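Local coordinates for protein metallo-carboxypeptidase (Pseudomonas aeruginosa, PDB 4A39) that probably acts as a zinc-dependent carboxypeptidase of the M14 family, a bacterial cytosolic enzyme serving as a model for the mammalian cytosolic carboxypeptidases, at residues M14-Q26 / A30-P42. Sequence-based numbering, arbitrary orientation.
Sequences MQIRADFDSGNIQ and ASDPRRIRLAIRP
N24 and R41 meet through a two-bond exchange between the asparagine side-chain amide and the arginine backbone. N24 OD1 accepts from R41 N at 2.8 Å, in its carbonyl plane and on a lone pair. In return N24 ND2 donates to R41 O at 2.9 Å in a nearly straight bond (167°). With CG anti to the backbone N (chi1 -178°), the N24 amide reaches across to the backbone of segment 30-42, much as a peptide group would. The arginine then bends at chi2 and chi3 and lays its guanidinium over the amide: ND2 sits 3.6 Å above the centre of one guanidinium face, the two planes 27° apart. R41 NE bonds to P42 O, NH2 to H227 O, and NH1 to a water near the plane, so the group's rotation is well fixed. N24 ND2 also donates to G228 O.

Next along the two segments, Q26 and A39 form an antiparallel hydrogen-bonded pair, Q26 N giving to A39 O at 2.8 Å and A39 N to Q26 O. Beside it, I25 turns CG1 and CD1 back against the CB of L38.

Farther on, the contact is mainly apolar. I16 CD1 touches A30 CB, I36 CG2 and, at 3.9 Å, L38 CD2. M14, bent at chi3, brings CE against I36 CD1 at 3.7 Å, the P33 ring and A30 O. F54 of strand 53-57 and V27 of strand 26-29 add to this apolar group.

Strands 15-17 and 26-29 are the outermost strands of one mixed sheet. Side chains of 15-17 pack against 36-39, the inner neighbour of 26-29, and against the loop joining those two strands into a β-hairpin. The arrangement belongs to the β-rich N-terminal domain of cytosolic carboxypeptidases, tied through R41 and N24 to the loop at H227 and G228.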
ATOM      1  N   MET A  14       2.289   3.434 -33.236  1.00 19.24           N
ATOM      2  CA  MET A  14       2.865   3.456 -31.861  1.00 16.52           C
ATOM      3  C   MET A  14       3.005   2.027 -31.349  1.00 15.92           C
ATOM      4  O   MET A  14       2.432   1.098 -31.916  1.00 15.66           O
ATOM      5  CB  MET A  14       1.942   4.231 -30.917  1.00 18.03           C
ATOM      6  CG  MET A  14       0.668   3.473 -30.570  1.00 18.52           C
ATOM      7  SD  MET A  14      -0.502   4.423 -29.590  1.00 22.31           S
ATOM      8  CE  MET A  14      -1.442   5.212 -30.892  1.00 18.29           C
ATOM      9  N   GLN A  15       3.765   1.856 -30.272  1.00 14.37           N
ATOM     10  CA  GLN A  15       3.950   0.535 -29.681  1.00 13.23           C
ATOM     11  C   GLN A  15       3.692   0.606 -28.182  1.00 11.83           C
ATOM     12  O   GLN A  15       4.140   1.533 -27.513  1.00 11.56           O
ATOM     13  CB  GLN A  15       5.364   0.015 -29.944  1.00 16.00           C
ATOM     14  CG  GLN A  15       5.671  -0.194 -31.416  1.00 20.20           C
ATOM     15  CD  GLN A  15       6.531  -1.419 -31.664  1.00 23.39           C
ATOM     16  OE1 GLN A  15       7.668  -1.503 -31.194  1.00 25.48           O
ATOM     17  NE2 GLN A  15       5.988  -2.381 -32.403  1.00 24.18           N
ATOM     18  N   ILE A  16       2.959  -0.377 -27.669  1.00  9.41           N
ATOM     19  CA  ILE A  16       2.618  -0.438 -26.253  1.00  8.51           C
ATOM     20  C   ILE A  16       3.153  -1.741 -25.677  1.00  8.60           C
ATOM     21  O   ILE A  16       3.099  -2.784 -26.329  1.00  9.01           O
ATOM     22  CB  ILE A  16       1.085  -0.363 -26.061  1.00  8.01           C
ATOM     23  CG1 ILE A  16       0.576   0.971 -26.617  1.00  9.25           C
ATOM     24  CG2 ILE A  16       0.723  -0.516 -24.586  1.00  9.77           C
ATOM     25  CD1 ILE A  16      -0.926   1.161 -26.548  1.00  8.82           C
ATOM     26  N   ARG A  17       3.679  -1.676 -24.460  1.00  7.92           N
ATOM     27  CA  ARG A  17       4.235  -2.857 -23.819  1.00  9.03           C
ATOM     28  C   ARG A  17       4.191  -2.767 -22.297  1.00  9.53           C
ATOM     29  O   ARG A  17       4.053  -1.681 -21.727  1.00  7.89           O
ATOM     30  CB  ARG A  17       5.682  -3.062 -24.286  1.00 11.07           C
ATOM     31  CG  ARG A  17       6.636  -1.940 -23.915  1.00 13.22           C
ATOM     32  CD  ARG A  17       7.972  -2.102 -24.637  1.00 15.09           C
ATOM     33  NE  ARG A  17       8.905  -1.016 -24.352  1.00 17.08           N
ATOM     34  CZ  ARG A  17       9.619  -0.909 -23.234  1.00 18.85           C
ATOM     35  NH1 ARG A  17       9.522  -1.832 -22.285  1.00 19.06           N
ATOM     36  NH2 ARG A  17      10.440   0.121 -23.067  1.00 19.62           N
ATOM     37  N   ALA A  18       4.307  -3.919 -21.646  1.00  8.21           N
ATOM     38  CA  ALA A  18       4.280  -3.988 -20.189  1.00  8.23           C
ATOM     39  C   ALA A  18       5.297  -5.010 -19.697  1.00  8.90           C
ATOM     40  O   ALA A  18       5.129  -5.596 -18.628  1.00  9.24           O
ATOM     41  CB  ALA A  18       2.887  -4.374 -19.713  1.00  8.91           C
ATOM     42  N   ASP A  19       6.354  -5.206 -20.482  1.00 10.54           N
ATOM     43  CA  ASP A  19       7.404  -6.166 -20.156  1.00 11.22           C
ATOM     44  C   ASP A  19       8.444  -5.583 -19.204  1.00 10.03           C
ATOM     45  O   ASP A  19       9.614  -5.419 -19.554  1.00  9.74           O
ATOM     46  CB  ASP A  19       8.075  -6.662 -21.447  1.00 12.69           C
ATOM     47  CG  ASP A  19       8.727  -5.541 -22.244  1.00 15.05           C
ATOM     48  OD1 ASP A  19       8.154  -4.432 -22.313  1.00 14.92           O
ATOM     49  OD2 ASP A  19       9.815  -5.777 -22.819  1.00 17.20           O
ATOM     50  N   PHE A  20       7.999  -5.272 -17.992  1.00  8.96           N
ATOM     51  CA  PHE A  20       8.864  -4.705 -16.966  1.00  7.98           C
ATOM     52  C   PHE A  20       8.241  -4.841 -15.578  1.00  7.77           C
ATOM     53  O   PHE A  20       7.092  -5.261 -15.436  1.00  6.61           O
ATOM     54  CB  PHE A  20       9.160  -3.230 -17.278  1.00  8.20           C
ATOM     55  CG  PHE A  20       7.943  -2.423 -17.640  1.00  7.81           C
ATOM     56  CD1 PHE A  20       7.021  -2.043 -16.667  1.00  7.78           C
ATOM     57  CD2 PHE A  20       7.711  -2.051 -18.963  1.00  9.84           C
ATOM     58  CE1 PHE A  20       5.886  -1.305 -17.009  1.00  7.08           C
ATOM     59  CE2 PHE A  20       6.582  -1.314 -19.315  1.00  8.48           C
ATOM     60  CZ  PHE A  20       5.667  -0.940 -18.336  1.00  8.74           C
ATOM     61  N   ASP A  21       9.019  -4.482 -14.560  1.00  5.96           N
ATOM     62  CA  ASP A  21       8.593  -4.560 -13.163  1.00  7.27           C
ATOM     63  C   ASP A  21       7.218  -3.923 -12.931  1.00  7.26           C
ATOM     64  O   ASP A  21       7.033  -2.732 -13.175  1.00 10.74           O
ATOM     65  CB  ASP A  21       9.639  -3.866 -12.286  1.00  6.90           C
ATOM     66  CG  ASP A  21       9.392  -4.062 -10.802  1.00 10.18           C
ATOM     67  OD1 ASP A  21       8.221  -4.006 -10.376  1.00 10.61           O
ATOM     68  OD2 ASP A  21      10.378  -4.257 -10.060  1.00  8.92           O
ATOM     69  N   SER A  22       6.273  -4.734 -12.452  1.00  6.06           N
ATOM     70  CA  SER A  22       4.892  -4.327 -12.152  1.00  6.84           C
ATOM     71  C   SER A  22       4.050  -4.010 -13.380  1.00  5.84           C
ATOM     72  O   SER A  22       2.946  -3.471 -13.269  1.00  4.24           O
ATOM     73  CB  SER A  22       4.855  -3.130 -11.184  1.00  6.88           C
ATOM     74  OG  SER A  22       5.130  -1.898 -11.828  1.00  9.45           O
ATOM     75  N   GLY A  23       4.565  -4.348 -14.554  1.00  4.23           N
ATOM     76  CA  GLY A  23       3.808  -4.097 -15.765  1.00  3.48           C
ATOM     77  C   GLY A  23       2.566  -4.969 -15.851  1.00  4.55           C
ATOM     78  O   GLY A  23       2.567  -6.119 -15.411  1.00  5.19           O
ATOM     79  N   ASN A  24       1.494  -4.411 -16.400  1.00  3.80           N
ATOM     80  CA  ASN A  24       0.253  -5.158 -16.579  1.00  4.68           C
ATOM     81  C   ASN A  24      -0.645  -4.547 -17.644  1.00  5.08           C
ATOM     82  O   ASN A  24      -1.194  -3.453 -17.469  1.00  5.61           O
ATOM     83  CB  ASN A  24      -0.544  -5.256 -15.271  1.00  5.46           C
ATOM     84  CG  ASN A  24      -1.822  -6.075 -15.429  1.00  4.73           C
ATOM     85  OD1 ASN A  24      -2.521  -5.963 -16.437  1.00  5.62           O
ATOM     86  ND2 ASN A  24      -2.137  -6.891 -14.428  1.00  6.23           N
ATOM     87  N   ILE A  25      -0.784  -5.266 -18.754  1.00  6.20           N
ATOM     88  CA  ILE A  25      -1.655  -4.851 -19.847  1.00  5.99           C
ATOM     89  C   ILE A  25      -1.573  -5.856 -20.989  1.00  5.26           C
ATOM     90  O   ILE A  25      -0.562  -6.543 -21.156  1.00  5.68           O
ATOM     91  CB  ILE A  25      -1.278  -3.448 -20.402  1.00  5.24           C
ATOM     92  CG1 ILE A  25      -2.521  -2.767 -20.985  1.00  5.63           C
ATOM     93  CG2 ILE A  25      -0.235  -3.566 -21.502  1.00  6.90           C
ATOM     94  CD1 ILE A  25      -3.527  -2.355 -19.940  1.00  4.89           C
ATOM     95  N   GLN A  26      -2.660  -5.940 -21.752  1.00  5.30           N
ATOM     96  CA  GLN A  26      -2.751  -6.792 -22.933  1.00  5.95           C
ATOM     97  C   GLN A  26      -3.172  -5.827 -24.035  1.00  6.12           C
ATOM     98  O   GLN A  26      -4.166  -5.119 -23.890  1.00  6.56           O
ATOM     99  CB  GLN A  26      -3.819  -7.882 -22.756  1.00  6.11           C
ATOM    100  CG  GLN A  26      -3.468  -8.958 -21.717  1.00  6.52           C
ATOM    101  CD  GLN A  26      -2.442  -9.966 -22.213  1.00  9.00           C
ATOM    102  OE1 GLN A  26      -1.450  -9.604 -22.842  1.00 12.46           O
ATOM    103  NE2 GLN A  26      -2.672 -11.243 -21.908  1.00 10.12           N
ATOM    104  N   ALA A  30      -3.859  -0.824 -31.252  1.00  9.72           N
ATOM    105  CA  ALA A  30      -3.328   0.516 -31.050  1.00  9.00           C
ATOM    106  C   ALA A  30      -2.976   1.167 -32.389  1.00  9.97           C
ATOM    107  O   ALA A  30      -2.094   2.022 -32.462  1.00 11.97           O
ATOM    108  CB  ALA A  30      -2.098   0.455 -30.148  1.00 10.06           C
ATOM    109  N   SER A  31      -3.685   0.767 -33.441  1.00 10.58           N
ATOM    110  CA  SER A  31      -3.443   1.304 -34.779  1.00 11.10           C
ATOM    111  C   SER A  31      -4.052   2.688 -35.013  1.00 11.30           C
ATOM    112  O   SER A  31      -3.613   3.416 -35.901  1.00 12.57           O
ATOM    113  CB  SER A  31      -3.984   0.335 -35.834  1.00 11.43           C
ATOM    114  OG  SER A  31      -5.381   0.158 -35.685  1.00 12.60           O
ATOM    115  N   ASP A  32      -5.060   3.037 -34.224  1.00 10.97           N
ATOM    116  CA  ASP A  32      -5.744   4.322 -34.348  1.00 10.10           C
ATOM    117  C   ASP A  32      -5.629   5.062 -33.009  1.00  9.63           C
ATOM    118  O   ASP A  32      -6.153   4.606 -32.008  1.00  9.26           O
ATOM    119  CB  ASP A  32      -7.220   4.069 -34.684  1.00 10.57           C
ATOM    120  CG  ASP A  32      -8.018   5.339 -34.884  1.00 11.92           C
ATOM    121  OD1 ASP A  32      -7.542   6.427 -34.509  1.00 10.16           O
ATOM    122  OD2 ASP A  32      -9.142   5.234 -35.421  1.00 13.03           O
ATOM    123  N   PRO A  33      -4.917   6.200 -32.993  1.00  8.99           N
ATOM    124  CA  PRO A  33      -4.729   6.981 -31.762  1.00  8.34           C
ATOM    125  C   PRO A  33      -6.001   7.329 -30.979  1.00  8.14           C
ATOM    126  O   PRO A  33      -5.948   7.479 -29.758  1.00  5.71           O
ATOM    127  CB  PRO A  33      -4.004   8.234 -32.249  1.00 10.45           C
ATOM    128  CG  PRO A  33      -3.211   7.723 -33.413  1.00 12.53           C
ATOM    129  CD  PRO A  33      -4.228   6.855 -34.117  1.00  9.04           C
ATOM    130  N   ARG A  34      -7.134   7.462 -31.671  1.00  7.58           N
ATOM    131  CA  ARG A  34      -8.374   7.797 -30.980  1.00 10.23           C
ATOM    132  C   ARG A  34      -9.211   6.556 -30.665  1.00  8.41           C
ATOM    133  O   ARG A  34     -10.342   6.662 -30.178  1.00  8.06           O
ATOM    134  CB  ARG A  34      -9.199   8.781 -31.832  1.00 13.55           C
ATOM    135  CG  ARG A  34      -8.456  10.083 -32.167  1.00 16.29           C
ATOM    136  CD  ARG A  34      -9.343  11.109 -32.886  1.00 19.01           C
ATOM    137  NE  ARG A  34     -10.403  11.632 -32.027  1.00 17.90           N
ATOM    138  CZ  ARG A  34     -11.698  11.398 -32.208  1.00 19.79           C
ATOM    139  NH1 ARG A  34     -12.103  10.646 -33.223  1.00 20.14           N
ATOM    140  NH2 ARG A  34     -12.591  11.917 -31.376  1.00 20.43           N
ATOM    141  N   ARG A  35      -8.653   5.381 -30.939  1.00  6.23           N
ATOM    142  CA  ARG A  35      -9.340   4.114 -30.690  1.00  8.21           C
ATOM    143  C   ARG A  35      -8.408   3.058 -30.105  1.00  7.58           C
ATOM    144  O   ARG A  35      -8.461   1.891 -30.497  1.00  9.18           O
ATOM    145  CB  ARG A  35      -9.957   3.585 -31.998  1.00 10.67           C
ATOM    146  CG  ARG A  35     -10.952   4.543 -32.669  1.00 13.79           C
ATOM    147  CD  ARG A  35     -12.322   4.491 -31.996  1.00 17.91           C
ATOM    148  NE  ARG A  35     -13.326   5.312 -32.673  1.00 20.10           N
ATOM    149  CZ  ARG A  35     -13.481   6.620 -32.493  1.00 21.19           C
ATOM    150  NH1 ARG A  35     -12.703   7.281 -31.646  1.00 21.77           N
ATOM    151  NH2 ARG A  35     -14.426   7.267 -33.159  1.00 22.96           N
ATOM    152  N   ILE A  36      -7.542   3.448 -29.180  1.00  8.34           N
ATOM    153  CA  ILE A  36      -6.607   2.512 -28.561  1.00  6.18           C
ATOM    154  C   ILE A  36      -7.387   1.597 -27.611  1.00  6.45           C
ATOM    155  O   ILE A  36      -8.037   2.072 -26.685  1.00  7.32           O
ATOM    156  CB  ILE A  36      -5.510   3.273 -27.796  1.00  5.47           C
ATOM    157  CG1 ILE A  36      -4.782   4.215 -28.762  1.00  6.80           C
ATOM    158  CG2 ILE A  36      -4.516   2.292 -27.169  1.00  7.25           C
ATOM    159  CD1 ILE A  36      -3.886   5.233 -28.081  1.00  7.73           C
ATOM    160  N   ARG A  37      -7.323   0.289 -27.854  1.00  4.14           N
ATOM    161  CA  ARG A  37      -8.049  -0.688 -27.044  1.00  7.10           C
ATOM    162  C   ARG A  37      -7.068  -1.577 -26.297  1.00  5.20           C
ATOM    163  O   ARG A  37      -6.164  -2.147 -26.899  1.00  4.96           O
ATOM    164  CB  ARG A  37      -8.937  -1.560 -27.947  1.00  8.22           C
ATOM    165  CG  ARG A  37      -9.844  -0.780 -28.890  1.00 14.14           C
ATOM    166  CD  ARG A  37     -10.958  -0.058 -28.158  1.00 16.21           C
ATOM    167  NE  ARG A  37     -12.016  -0.966 -27.717  1.00 19.47           N
ATOM    168  CZ  ARG A  37     -13.138  -0.569 -27.127  1.00 19.13           C
ATOM    169  NH1 ARG A  37     -13.353   0.722 -26.906  1.00 19.34           N
ATOM    170  NH2 ARG A  37     -14.048  -1.461 -26.757  1.00 19.53           N
ATOM    171  N   LEU A  38      -7.264  -1.697 -24.985  1.00  5.27           N
ATOM    172  CA  LEU A  38      -6.391  -2.500 -24.136  1.00  4.29           C
ATOM    173  C   LEU A  38      -7.218  -3.267 -23.113  1.00  4.99           C
ATOM    174  O   LEU A  38      -8.367  -2.923 -22.851  1.00  4.30           O
ATOM    175  CB  LEU A  38      -5.419  -1.592 -23.375  1.00  5.36           C
ATOM    176  CG  LEU A  38      -4.596  -0.592 -24.185  1.00  4.86           C
ATOM    177  CD1 LEU A  38      -4.002   0.444 -23.243  1.00  5.65           C
ATOM    178  CD2 LEU A  38      -3.509  -1.320 -24.962  1.00  7.11           C
ATOM    179  N   ALA A  39      -6.620  -4.304 -22.533  1.00  3.63           N
ATOM    180  CA  ALA A  39      -7.287  -5.098 -21.504  1.00  4.73           C
ATOM    181  C   ALA A  39      -6.343  -5.304 -20.320  1.00  3.84           C
ATOM    182  O   ALA A  39      -5.126  -5.399 -20.490  1.00  5.43           O
ATOM    183  CB  ALA A  39      -7.719  -6.449 -22.064  1.00  3.28           C
ATOM    184  N   ILE A  40      -6.910  -5.358 -19.122  1.00  5.27           N
ATOM    185  CA  ILE A  40      -6.122  -5.573 -17.919  1.00  6.03           C
ATOM    186  C   ILE A  40      -5.922  -7.080 -17.783  1.00  6.66           C
ATOM    187  O   ILE A  40      -6.821  -7.874 -18.088  1.00  6.68           O
ATOM    188  CB  ILE A  40      -6.850  -5.005 -16.674  1.00  6.59           C
ATOM    189  CG1 ILE A  40      -7.169  -3.523 -16.901  1.00  7.57           C
ATOM    190  CG2 ILE A  40      -5.972  -5.160 -15.428  1.00  7.23           C
ATOM    191  CD1 ILE A  40      -8.007  -2.890 -15.796  1.00 11.53           C
ATOM    192  N   ARG A  41      -4.731  -7.475 -17.349  1.00  5.56           N
ATOM    193  CA  ARG A  41      -4.399  -8.889 -17.189  1.00  7.31           C
ATOM    194  C   ARG A  41      -4.694  -9.410 -15.782  1.00  6.79           C
ATOM    195  O   ARG A  41      -4.327  -8.783 -14.787  1.00  6.59           O
ATOM    196  CB  ARG A  41      -2.914  -9.109 -17.493  1.00  8.26           C
ATOM    197  CG  ARG A  41      -2.483 -10.571 -17.550  1.00 10.55           C
ATOM    198  CD  ARG A  41      -1.057 -10.726 -17.032  1.00 11.75           C
ATOM    199  NE  ARG A  41      -1.017 -10.677 -15.572  1.00 12.07           N
ATOM    200  CZ  ARG A  41      -0.187  -9.923 -14.861  1.00 11.57           C
ATOM    201  NH1 ARG A  41       0.691  -9.131 -15.468  1.00 12.25           N
ATOM    202  NH2 ARG A  41      -0.239  -9.959 -13.535  1.00  9.89           N
ATOM    203  N   PRO A  42      -5.365 -10.568 -15.679  1.00  6.19           N
ATOM    204  CA  PRO A  42      -5.671 -11.134 -14.359  1.00  5.52           C
ATOM    205  C   PRO A  42      -4.388 -11.564 -13.639  1.00  5.50           C
ATOM    206  O   PRO A  42      -3.356 -11.779 -14.273  1.00  6.55           O
ATOM    207  CB  PRO A  42      -6.553 -12.334 -14.694  1.00  5.65           C
ATOM    208  CG  PRO A  42      -7.237 -11.905 -15.970  1.00  4.89           C
ATOM    209  CD  PRO A  42      -6.095 -11.288 -16.737  1.00  5.72           C
TER
HETATM  210  O   HOH W   1       1.370  -7.947 -18.371  1.00 48.36           O